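Local coordinates for protein Sfrice_029225 (Spodoptera frugiperda, PDB 6I50) that probably acts as a trimeric cytokine of the tumour necrosis factor family that signals by binding TNF-type receptors, at residues A[61-67]-A[129-135]; A[69-75]-A[154-160]; A[31-37]-A[136-140]; A[103-107]-A[119-125]. All blocks are in the same frame, centred on the assembly; numbering follows the deposited sequence.

Contact 1 (A[61-67]-A[129-135])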
# COMPACT_ATOMS: atom_id res chain seq x y z
N HIS A 61 -5.28 -14.40 15.25
CA HIS A 61 -5.60 -14.71 13.87
C HIS A 61 -6.85 -13.95 13.44
O HIS A 61 -7.77 -13.74 14.23
CB HIS A 61 -5.85 -16.22 13.69
CG HIS A 61 -4.62 -17.06 13.83
ND1 HIS A 61 -4.06 -17.38 15.05
CD2 HIS A 61 -3.85 -17.67 12.89
CE1 HIS A 61 -3.00 -18.14 14.86
NE2 HIS A 61 -2.85 -18.33 13.56
N VAL A 62 -6.86 -13.52 12.18
CA VAL A 62 -8.07 -12.98 11.57
C VAL A 62 -8.87 -14.15 11.01
O VAL A 62 -8.35 -14.96 10.24
CB VAL A 62 -7.73 -11.96 10.47
CG1 VAL A 62 -8.99 -11.55 9.74
CG2 VAL A 62 -7.06 -10.73 11.08
N HIS A 63 -10.13 -14.23 11.41
CA HIS A 63 -11.02 -15.34 11.09
C HIS A 63 -11.97 -14.87 9.99
O HIS A 63 -12.83 -14.02 10.22
CB HIS A 63 -11.76 -15.75 12.37
CG HIS A 63 -12.64 -16.96 12.24
ND1 HIS A 63 -13.00 -17.52 11.03
CD2 HIS A 63 -13.26 -17.70 13.19
CE1 HIS A 63 -13.79 -18.55 11.24
NE2 HIS A 63 -13.97 -18.68 12.54
N VAL A 64 -11.81 -15.43 8.78
CA VAL A 64 -12.63 -15.06 7.62
C VAL A 64 -13.91 -15.90 7.65
O VAL A 64 -13.85 -17.11 7.86
CB VAL A 64 -11.85 -15.29 6.31
CG1 VAL A 64 -12.72 -14.98 5.07
CG2 VAL A 64 -10.55 -14.47 6.29
N HIS A 65 -15.06 -15.25 7.43
CA HIS A 65 -16.34 -15.94 7.47
C HIS A 65 -17.06 -15.99 6.12
O HIS A 65 -18.10 -16.67 6.03
CB HIS A 65 -17.27 -15.27 8.49
CG HIS A 65 -16.72 -15.26 9.88
ND1 HIS A 65 -16.57 -16.41 10.63
CD2 HIS A 65 -16.26 -14.25 10.65
CE1 HIS A 65 -16.05 -16.10 11.80
NE2 HIS A 65 -15.85 -14.80 11.84
N HIS A 66 -16.55 -15.31 5.09
CA HIS A 66 -17.23 -15.24 3.80
C HIS A 66 -16.20 -15.40 2.70
O HIS A 66 -15.19 -14.69 2.68
CB HIS A 66 -17.97 -13.92 3.64
CG HIS A 66 -18.87 -13.59 4.79
ND1 HIS A 66 -18.42 -12.96 5.93
CD2 HIS A 66 -20.19 -13.83 4.98
CE1 HIS A 66 -19.42 -12.82 6.77
NE2 HIS A 66 -20.51 -13.33 6.22
N THR A 67 -16.47 -16.31 1.77
CA THR A 67 -15.57 -16.55 0.66
C THR A 67 -15.65 -15.42 -0.36
O THR A 67 -16.73 -14.93 -0.69
CB THR A 67 -15.93 -17.88 -0.01
OG1 THR A 67 -15.81 -18.94 0.95
CG2 THR A 67 -15.03 -18.16 -1.20
N LEU A 129 -9.87 -15.49 -0.52
CA LEU A 129 -9.96 -16.07 0.82
C LEU A 129 -11.24 -16.88 0.93
O LEU A 129 -12.28 -16.50 0.38
CB LEU A 129 -9.94 -14.98 1.90
CG LEU A 129 -8.74 -14.03 1.86
CD1 LEU A 129 -8.91 -12.92 2.88
CD2 LEU A 129 -7.45 -14.78 2.11
N LYS A 130 -11.17 -18.00 1.65
CA LYS A 130 -12.32 -18.86 1.88
C LYS A 130 -12.89 -18.64 3.28
O LYS A 130 -12.16 -18.39 4.24
CB LYS A 130 -11.96 -20.34 1.74
CG LYS A 130 -11.50 -20.75 0.36
CD LYS A 130 -11.51 -22.27 0.22
CE LYS A 130 -12.92 -22.82 0.23
NZ LYS A 130 -12.99 -24.13 -0.47
N ALA A 131 -14.22 -18.76 3.39
CA ALA A 131 -14.83 -18.90 4.70
C ALA A 131 -14.11 -19.99 5.48
O ALA A 131 -13.82 -21.07 4.96
CB ALA A 131 -16.32 -19.23 4.56
N GLY A 132 -13.77 -19.68 6.74
CA GLY A 132 -13.02 -20.59 7.57
C GLY A 132 -11.52 -20.38 7.55
O GLY A 132 -10.81 -20.99 8.37
N ASP A 133 -11.00 -19.56 6.64
CA ASP A 133 -9.58 -19.25 6.66
C ASP A 133 -9.21 -18.49 7.92
O ASP A 133 -9.99 -17.68 8.43
CB ASP A 133 -9.19 -18.39 5.45
CG ASP A 133 -9.06 -19.18 4.17
OD1 ASP A 133 -9.23 -20.42 4.18
OD2 ASP A 133 -8.78 -18.55 3.13
N ARG A 134 -8.01 -18.75 8.43
CA ARG A 134 -7.37 -17.91 9.43
C ARG A 134 -6.14 -17.26 8.81
O ARG A 134 -5.41 -17.90 8.04
CB ARG A 134 -6.98 -18.71 10.68
CG ARG A 134 -8.06 -18.78 11.74
CD ARG A 134 -9.29 -19.54 11.28
NE ARG A 134 -10.14 -19.92 12.40
CZ ARG A 134 -11.20 -20.72 12.30
NH1 ARG A 134 -11.56 -21.21 11.13
NH2 ARG A 134 -11.90 -21.02 13.39
N LEU A 135 -5.93 -15.99 9.14
CA LEU A 135 -4.76 -15.24 8.68
C LEU A 135 -3.95 -14.80 9.88
O LEU A 135 -4.51 -14.24 10.83
CB LEU A 135 -5.17 -14.01 7.86
CG LEU A 135 -6.01 -14.28 6.62
CD1 LEU A 135 -6.42 -12.96 5.98
CD2 LEU A 135 -5.26 -15.15 5.63
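This is a short antiparallel strand pairing continued by a turn, at one end of the outer sheet of the TNF jelly roll. Val62 and Leu135 form a hydrogen-bonded pair, with Val62 N to Leu135 O at 2.8 Å and Leu135 N to Val62 O at 2.9 Å; His63 and Arg134 are the non-hydrogen-bonded pair beside it. Beyond the strands, Val64 N reaches Asp133 O at 2.9 Å while Val64 O accepts from Gly132 N at 2.8 Å. Gly132 sits in the type II turn Lys130-Asp133 with a positive phi of 94°, where a side chain would press on the preceding carbonyl. Thr67 OG1 accepts from Ala131 N at 2.9 Å, and Asp133 OD2 accepts from Lys130 N at 2.9 Å and makes a salt bridge with Arg91, while OD1 is hydrogen-bonded to Asn93. Val62 and Val64 turn inward with Leu129 and Leu135, Val64 CG2 lying 4.1 Å from Leu129 CD1. On the other face the Arg134 guanidinium lies flat on the His63 ring, centres 3.6 Å apart, and Arg134 NH1 donates to Gly132 O at 2.9 Å. This stack sets a positive group against the imidazole, consistent with a neutral His63.

Contact 2 (A[69-75]-A[154-160])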
# COMPACT_ATOMS: atom_id res chain seq x y z
N VAL A 69 -13.00 -12.48 -3.02
CA VAL A 69 -11.75 -11.77 -3.26
C VAL A 69 -11.73 -10.55 -2.36
O VAL A 69 -12.65 -9.73 -2.41
CB VAL A 69 -11.59 -11.38 -4.74
CG1 VAL A 69 -10.34 -10.53 -4.94
CG2 VAL A 69 -11.53 -12.63 -5.60
N TYR A 70 -10.69 -10.45 -1.53
CA TYR A 70 -10.53 -9.37 -0.56
C TYR A 70 -9.30 -8.55 -0.90
O TYR A 70 -8.28 -9.09 -1.31
CB TYR A 70 -10.31 -9.91 0.86
CG TYR A 70 -11.49 -10.54 1.55
CD1 TYR A 70 -11.97 -11.78 1.14
CD2 TYR A 70 -12.09 -9.91 2.62
CE1 TYR A 70 -13.03 -12.37 1.79
CE2 TYR A 70 -13.15 -10.49 3.28
CZ TYR A 70 -13.62 -11.72 2.86
OH TYR A 70 -14.68 -12.28 3.52
N LEU A 71 -9.39 -7.25 -0.65
CA LEU A 71 -8.19 -6.44 -0.51
C LEU A 71 -7.68 -6.63 0.91
O LEU A 71 -8.40 -6.34 1.87
CB LEU A 71 -8.48 -4.97 -0.80
CG LEU A 71 -7.32 -3.99 -0.55
CD1 LEU A 71 -6.22 -4.18 -1.60
CD2 LEU A 71 -7.84 -2.55 -0.57
N VAL A 72 -6.47 -7.16 1.05
CA VAL A 72 -5.86 -7.42 2.35
C VAL A 72 -4.62 -6.55 2.45
O VAL A 72 -3.84 -6.48 1.51
CB VAL A 72 -5.49 -8.91 2.51
CG1 VAL A 72 -4.86 -9.16 3.87
CG2 VAL A 72 -6.72 -9.80 2.31
N TYR A 73 -4.45 -5.87 3.59
CA TYR A 73 -3.27 -5.03 3.77
C TYR A 73 -2.72 -5.24 5.17
O TYR A 73 -3.46 -5.52 6.12
CB TYR A 73 -3.59 -3.55 3.51
CG TYR A 73 -4.69 -2.99 4.38
CD1 TYR A 73 -4.41 -2.51 5.66
CD2 TYR A 73 -6.01 -2.94 3.93
CE1 TYR A 73 -5.42 -2.02 6.47
CE2 TYR A 73 -7.02 -2.44 4.73
CZ TYR A 73 -6.72 -1.98 6.00
OH TYR A 73 -7.73 -1.49 6.80
N VAL A 74 -1.39 -5.14 5.28
CA VAL A 74 -0.68 -5.37 6.53
C VAL A 74 0.44 -4.35 6.65
O VAL A 74 1.15 -4.08 5.67
CB VAL A 74 -0.10 -6.79 6.61
CG1 VAL A 74 0.78 -6.96 7.84
CG2 VAL A 74 -1.20 -7.85 6.57
N GLN A 75 0.61 -3.78 7.84
CA GLN A 75 1.79 -2.99 8.16
C GLN A 75 2.34 -3.41 9.51
O GLN A 75 1.60 -3.44 10.50
CB GLN A 75 1.50 -1.49 8.17
CG GLN A 75 2.72 -0.65 8.54
CD GLN A 75 2.53 0.80 8.17
OE1 GLN A 75 2.39 1.14 7.00
NE2 GLN A 75 2.54 1.68 9.18
N PHE A 154 -0.86 -2.75 11.83
CA PHE A 154 -2.27 -3.10 11.64
C PHE A 154 -2.41 -4.16 10.55
O PHE A 154 -1.48 -4.42 9.78
CB PHE A 154 -3.10 -1.86 11.27
CG PHE A 154 -2.46 -0.99 10.22
CD1 PHE A 154 -2.58 -1.29 8.87
CD2 PHE A 154 -1.76 0.15 10.58
CE1 PHE A 154 -2.00 -0.49 7.91
CE2 PHE A 154 -1.17 0.96 9.62
CZ PHE A 154 -1.30 0.64 8.28
N ILE A 155 -3.60 -4.76 10.50
CA ILE A 155 -3.99 -5.68 9.44
C ILE A 155 -5.48 -5.47 9.17
O ILE A 155 -6.28 -5.37 10.10
CB ILE A 155 -3.70 -7.16 9.79
CG1 ILE A 155 -4.29 -8.10 8.74
CG2 ILE A 155 -4.23 -7.52 11.18
CD1 ILE A 155 -3.84 -9.54 8.88
N GLY A 156 -5.84 -5.33 7.90
CA GLY A 156 -7.21 -5.07 7.54
C GLY A 156 -7.56 -5.77 6.24
O GLY A 156 -6.68 -6.19 5.48
N LEU A 157 -8.86 -5.93 6.02
CA LEU A 157 -9.32 -6.57 4.80
C LEU A 157 -10.72 -6.09 4.47
O LEU A 157 -11.53 -5.82 5.36
CB LEU A 157 -9.31 -8.11 4.89
CG LEU A 157 -9.25 -9.00 6.14
CD1 LEU A 157 -10.03 -8.46 7.33
CD2 LEU A 157 -9.76 -10.38 5.76
N VAL A 158 -10.98 -6.02 3.17
CA VAL A 158 -12.25 -5.55 2.63
C VAL A 158 -12.65 -6.52 1.54
O VAL A 158 -11.92 -6.69 0.56
CB VAL A 158 -12.15 -4.12 2.07
CG1 VAL A 158 -13.50 -3.67 1.52
CG2 VAL A 158 -11.63 -3.14 3.12
N LYS A 159 -13.82 -7.14 1.68
CA LYS A 159 -14.29 -8.00 0.60
C LYS A 159 -14.70 -7.15 -0.60
O LYS A 159 -15.47 -6.19 -0.47
CB LYS A 159 -15.46 -8.86 1.05
CG LYS A 159 -15.86 -9.90 0.01
CD LYS A 159 -17.05 -10.71 0.46
CE LYS A 159 -17.56 -11.56 -0.68
NZ LYS A 159 -19.03 -11.46 -0.83
N LEU A 160 -14.17 -7.51 -1.77
CA LEU A 160 -14.40 -6.78 -3.01
C LEU A 160 -15.42 -7.44 -3.92
O LEU A 160 -16.15 -6.74 -4.64
CB LEU A 160 -13.10 -6.62 -3.80
CG LEU A 160 -11.94 -5.95 -3.06
CD1 LEU A 160 -10.74 -5.89 -4.00
CD2 LEU A 160 -12.35 -4.57 -2.61
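Phe154 opens the segment 154-160, which runs antiparallel to 69-75 in the inner sheet of the TNF jelly roll. It forms a hydrogen-bonded pair with Gln75, N to O and O to N both 2.9 Å, and its ring receives Gln75 CB over one face. Ile155 faces the sandwich interior, its CG1 3.8 Å from Val74 CG2. Gly156 pairs with Tyr73 (Tyr73 N to Gly156 O 2.9 Å, Gly156 N to Tyr73 O 3.0 Å), and the Tyr73 ring takes Gly156 CA against its face. A beta carbon there would collide with Tyr73 OH, which is hydrogen-bonded to His7 and to Ala126 N of the second subunit. Leu157 returns to the interior, with CB 4.0 Å from Val72 CG2 and CD2 3.9 Å from Tyr70 CD2. Val158 and Leu71 form the next hydrogen-bonded pair. Lys159 lays CB over the Tyr70 ring in a CH-pi contact, and Leu160 N ends the series on Val69 O at 2.8 Å. Strand 117-129 flanks 69-75 on its other edge, and strands 84-92 and 134-139 pack against Val74 and Ile155. Opposite them, Leu71 meets Leu71 of both other subunits, placing this sheet at the trimer core.

Contact 3 (A[31-37]-A[136-140])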
# COMPACT_ATOMS: atom_id res chain seq x y z
N VAL A 31 8.52 -10.27 19.41
CA VAL A 31 7.79 -11.38 18.82
C VAL A 31 8.77 -12.54 18.65
O VAL A 31 9.76 -12.41 17.92
CB VAL A 31 7.14 -11.00 17.48
CG1 VAL A 31 6.49 -12.22 16.84
CG2 VAL A 31 6.12 -9.89 17.69
N SER A 32 8.48 -13.66 19.31
CA SER A 32 9.38 -14.80 19.27
C SER A 32 9.33 -15.48 17.91
O SER A 32 8.38 -15.32 17.14
CB SER A 32 9.03 -15.79 20.37
OG SER A 32 9.07 -15.17 21.64
N HIS A 33 10.38 -16.25 17.61
CA HIS A 33 10.45 -16.99 16.37
C HIS A 33 9.22 -17.87 16.19
O HIS A 33 8.85 -18.63 17.09
CB HIS A 33 11.72 -17.85 16.34
CG HIS A 33 11.91 -18.60 15.05
ND1 HIS A 33 11.89 -19.98 14.98
CD2 HIS A 33 12.14 -18.16 13.79
CE1 HIS A 33 12.09 -20.35 13.73
NE2 HIS A 33 12.24 -19.27 12.99
N ASP A 34 8.58 -17.73 15.03
CA ASP A 34 7.41 -18.50 14.60
C ASP A 34 6.15 -18.19 15.40
O ASP A 34 5.13 -18.88 15.22
CB ASP A 34 7.68 -20.01 14.64
CG ASP A 34 6.83 -20.76 13.63
OD1 ASP A 34 6.88 -20.39 12.44
OD2 ASP A 34 6.13 -21.71 14.03
N ALA A 35 6.18 -17.19 16.27
CA ALA A 35 4.92 -16.82 16.90
C ALA A 35 4.21 -15.75 16.06
O ALA A 35 4.86 -14.87 15.49
CB ALA A 35 5.14 -16.28 18.31
N PRO A 36 2.89 -15.81 15.95
CA PRO A 36 2.17 -14.75 15.24
C PRO A 36 2.09 -13.48 16.07
O PRO A 36 2.06 -13.51 17.30
CB PRO A 36 0.78 -15.35 15.02
CG PRO A 36 0.60 -16.29 16.16
CD PRO A 36 1.98 -16.83 16.50
N HIS A 37 2.06 -12.35 15.37
CA HIS A 37 1.71 -11.09 16.01
C HIS A 37 0.32 -11.22 16.62
O HIS A 37 -0.62 -11.66 15.94
CB HIS A 37 1.77 -9.94 15.00
CG HIS A 37 3.15 -9.62 14.53
ND1 HIS A 37 3.91 -8.62 15.10
CD2 HIS A 37 3.92 -10.16 13.55
CE1 HIS A 37 5.08 -8.55 14.49
NE2 HIS A 37 5.11 -9.48 13.55
N ALA A 136 -2.64 -15.03 9.83
CA ALA A 136 -1.73 -14.56 10.86
C ALA A 136 -0.52 -13.92 10.19
O ALA A 136 -0.13 -14.31 9.09
CB ALA A 136 -1.25 -15.70 11.77
N VAL A 137 0.06 -12.94 10.87
CA VAL A 137 1.31 -12.31 10.43
C VAL A 137 2.43 -12.83 11.32
O VAL A 137 2.35 -12.72 12.55
CB VAL A 137 1.23 -10.78 10.49
CG1 VAL A 137 2.46 -10.17 9.83
CG2 VAL A 137 -0.04 -10.27 9.82
N ARG A 138 3.47 -13.38 10.71
CA ARG A 138 4.66 -13.81 11.43
C ARG A 138 5.88 -13.10 10.86
O ARG A 138 5.92 -12.78 9.67
CB ARG A 138 4.87 -15.33 11.34
CG ARG A 138 3.90 -16.15 12.16
CD ARG A 138 4.24 -17.64 12.13
NE ARG A 138 3.33 -18.39 12.99
CZ ARG A 138 2.11 -18.76 12.64
NH1 ARG A 138 1.65 -18.49 11.42
NH2 ARG A 138 1.33 -19.43 13.49
N ASN A 139 6.86 -12.86 11.71
CA ASN A 139 8.15 -12.43 11.19
C ASN A 139 8.86 -13.64 10.58
O ASN A 139 8.62 -14.79 10.96
CB ASN A 139 9.00 -11.81 12.31
CG ASN A 139 8.33 -10.59 12.92
OD1 ASN A 139 7.62 -9.84 12.23
ND2 ASN A 139 8.53 -10.40 14.22
N THR A 140 9.70 -13.38 9.58
CA THR A 140 10.38 -14.49 8.91
C THR A 140 11.54 -15.03 9.72
O THR A 140 11.90 -16.20 9.55
CB THR A 140 10.89 -14.05 7.54
OG1 THR A 140 12.00 -13.16 7.71
CG2 THR A 140 9.80 -13.36 6.76
O HOH W 1 9.63 -12.68 15.42
O HOH W 2 7.11 -14.28 14.22
O HOH W 3 2.63 -20.51 15.98
O HOH W 4 9.78 -16.31 12.94
O HOH W 5 -1.28 -12.07 13.45
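The loop 31-37 has little regular backbone pairing with the strand end 136-140: it bends through a type II turn, Ser32-Ala35, closed by Ala35 N to Ser32 O at 3.0 Å, and then draws alongside the outer sheet of the TNF jelly roll. Asp34 takes the left-handed position of the turn (phi 68°). A direct backbone hydrogen bond runs from His37 N to Val137 O at 2.9 Å, and the gaps on both sides are filled by water. Water 5 joins His37 O (2.6 Å) to Val137 N (3.0 Å), water 2 joins Ala35 O (2.7 Å) to Asn139 N (2.9 Å), and water 4 links Asp34 N and Asn139 O, 2.8 Å from each. Among the side chains, Arg138 extends along the loop so that NE donates to Asp34 O at 2.9 Å, with Pro36 CB over one face of its guanidinium; the Asp34 carboxylate instead makes a salt bridge with Arg99. Pro36 CB also touches Ala136 CB at 3.8 Å. Val137 points into the sandwich, packing on Trp87 and Leu89. Asn139, whose OD1 also bonds Tyr78, receives His37 NE2 on that same oxygen at 2.9 Å.

Contact 4 (A[103-107]-A[119-125])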
# COMPACT_ATOMS: atom_id res chain seq x y z
N LEU A 103 1.51 -13.36 1.27
CA LEU A 103 2.09 -12.03 1.12
C LEU A 103 3.37 -11.97 1.94
O LEU A 103 3.46 -12.59 3.00
CB LEU A 103 1.10 -10.96 1.59
CG LEU A 103 1.01 -9.57 0.98
CD1 LEU A 103 0.89 -9.66 -0.53
CD2 LEU A 103 -0.21 -8.88 1.58
N GLN A 104 4.35 -11.22 1.45
CA GLN A 104 5.59 -11.04 2.18
C GLN A 104 6.11 -9.63 1.96
O GLN A 104 5.97 -9.07 0.87
CB GLN A 104 6.65 -12.06 1.76
CG GLN A 104 7.94 -11.97 2.58
CD GLN A 104 8.84 -13.18 2.38
OE1 GLN A 104 8.51 -14.10 1.65
NE2 GLN A 104 9.99 -13.17 3.05
N CYS A 105 6.71 -9.06 3.01
CA CYS A 105 7.32 -7.74 2.99
C CYS A 105 8.72 -7.86 3.57
O CYS A 105 8.96 -8.66 4.48
CB CYS A 105 6.49 -6.74 3.81
SG CYS A 105 7.00 -5.02 3.73
N ALA A 106 9.66 -7.07 3.05
CA ALA A 106 11.02 -7.12 3.58
C ALA A 106 11.67 -5.75 3.46
O ALA A 106 11.42 -5.00 2.52
CB ALA A 106 11.87 -8.17 2.86
N GLN A 107 12.50 -5.42 4.45
CA GLN A 107 13.34 -4.23 4.41
C GLN A 107 14.70 -4.59 4.98
O GLN A 107 14.79 -5.35 5.95
CB GLN A 107 12.71 -3.08 5.21
CG GLN A 107 13.19 -1.68 4.83
CD GLN A 107 14.52 -1.30 5.46
OE1 GLN A 107 15.21 -0.39 4.99
NE2 GLN A 107 14.89 -2.00 6.54
N ASN A 119 11.35 1.16 11.01
CA ASN A 119 11.03 0.84 9.62
C ASN A 119 9.65 0.21 9.58
O ASN A 119 9.44 -0.84 10.19
CB ASN A 119 12.06 -0.13 9.01
CG ASN A 119 13.30 0.56 8.54
OD1 ASN A 119 13.29 1.28 7.53
ND2 ASN A 119 14.41 0.35 9.24
N SER A 120 8.72 0.83 8.85
CA SER A 120 7.40 0.24 8.65
C SER A 120 7.42 -0.57 7.36
O SER A 120 7.96 -0.12 6.34
CB SER A 120 6.32 1.32 8.61
OG SER A 120 6.57 2.31 7.63
N CYS A 121 6.88 -1.78 7.41
CA CYS A 121 6.88 -2.69 6.26
C CYS A 121 5.43 -2.93 5.89
O CYS A 121 4.70 -3.61 6.63
CB CYS A 121 7.60 -4.00 6.59
SG CYS A 121 8.43 -4.82 5.18
N PHE A 122 5.00 -2.37 4.75
CA PHE A 122 3.62 -2.42 4.30
C PHE A 122 3.51 -3.25 3.03
O PHE A 122 4.36 -3.14 2.13
CB PHE A 122 3.08 -1.00 4.04
CG PHE A 122 1.68 -0.98 3.51
CD1 PHE A 122 1.42 -1.20 2.15
CD2 PHE A 122 0.61 -0.72 4.36
CE1 PHE A 122 0.12 -1.20 1.67
CE2 PHE A 122 -0.69 -0.71 3.88
CZ PHE A 122 -0.93 -0.95 2.54
N SER A 123 2.44 -4.05 2.93
CA SER A 123 2.09 -4.66 1.65
C SER A 123 0.58 -4.89 1.61
O SER A 123 -0.10 -4.91 2.64
CB SER A 123 2.84 -5.98 1.42
OG SER A 123 2.73 -6.38 0.05
N ALA A 124 0.07 -5.07 0.39
CA ALA A 124 -1.35 -5.26 0.18
C ALA A 124 -1.56 -5.95 -1.16
O ALA A 124 -0.72 -5.86 -2.05
CB ALA A 124 -2.12 -3.93 0.23
N ALA A 125 -2.69 -6.64 -1.28
CA ALA A 125 -3.03 -7.29 -2.55
C ALA A 125 -4.48 -7.74 -2.51
O ALA A 125 -5.08 -7.88 -1.45
CB ALA A 125 -2.12 -8.48 -2.83
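Leu103 is the first residue of 103-107, a strand of the outer sheet, to reach across the jelly-roll sandwich to 119-125 of the inner sheet. The two run nearly antiparallel at 153°, with axes approaching to 6.6 Å and no hydrogen bond between them, so side chains make the contact. Leu103 CD1 lies 4.0 Å from Ala125 CB and its CG 3.7 Å from Ser123 OG, which is hydrogen-bonded to Gln75 OE1 of the third subunit. Gln104 turns away, and its O accepts from Gln75 of the third subunit. Cys105 is the centre: its SG is bonded to Cys121 SG at 2.0 Å, with the CA atoms 6.0 Å apart. Ala106 again faces away, while its N lies 3.3 Å from Cys121 SG and donates to Ser120 OG of the third subunit. Gln107 closes the row, its side chain pointing toward Asn119, whose OD1 accepts from Ser108 N of the second subunit. Both strands therefore also reach the trimer interface, where Phe122 meets its counterparts in both other subunits edge-to-face. The disulfide covalently cross-links the two sheets in a buried setting, holding together strands that share no backbone hydrogen bonds, a constraint suited to a secreted protein.

From the N terminus, contact 3 is opened first, by loop 31-37, and closes only at 136-140. Within that span lie contact 1, from 61-67 to 129-135, and, inside contact 1, contact 4, which closes the short excursion from 103-107 to 119-125. Contact 2 starts at 69-75 and ends at 154-160, so it encloses contact 4 but crosses contacts 1 and 3. Contacts 1 and 3 share strand 134-139 and secure the outer sheet at two places, whereas contact 2 builds the inner sheet and contact 4 bolts the two sheets together. Val137 of contact 3 packs on Val74 and Ile155 of contact 2, and Val64 of contact 1 meets Tyr70, joining the sheets through the interior.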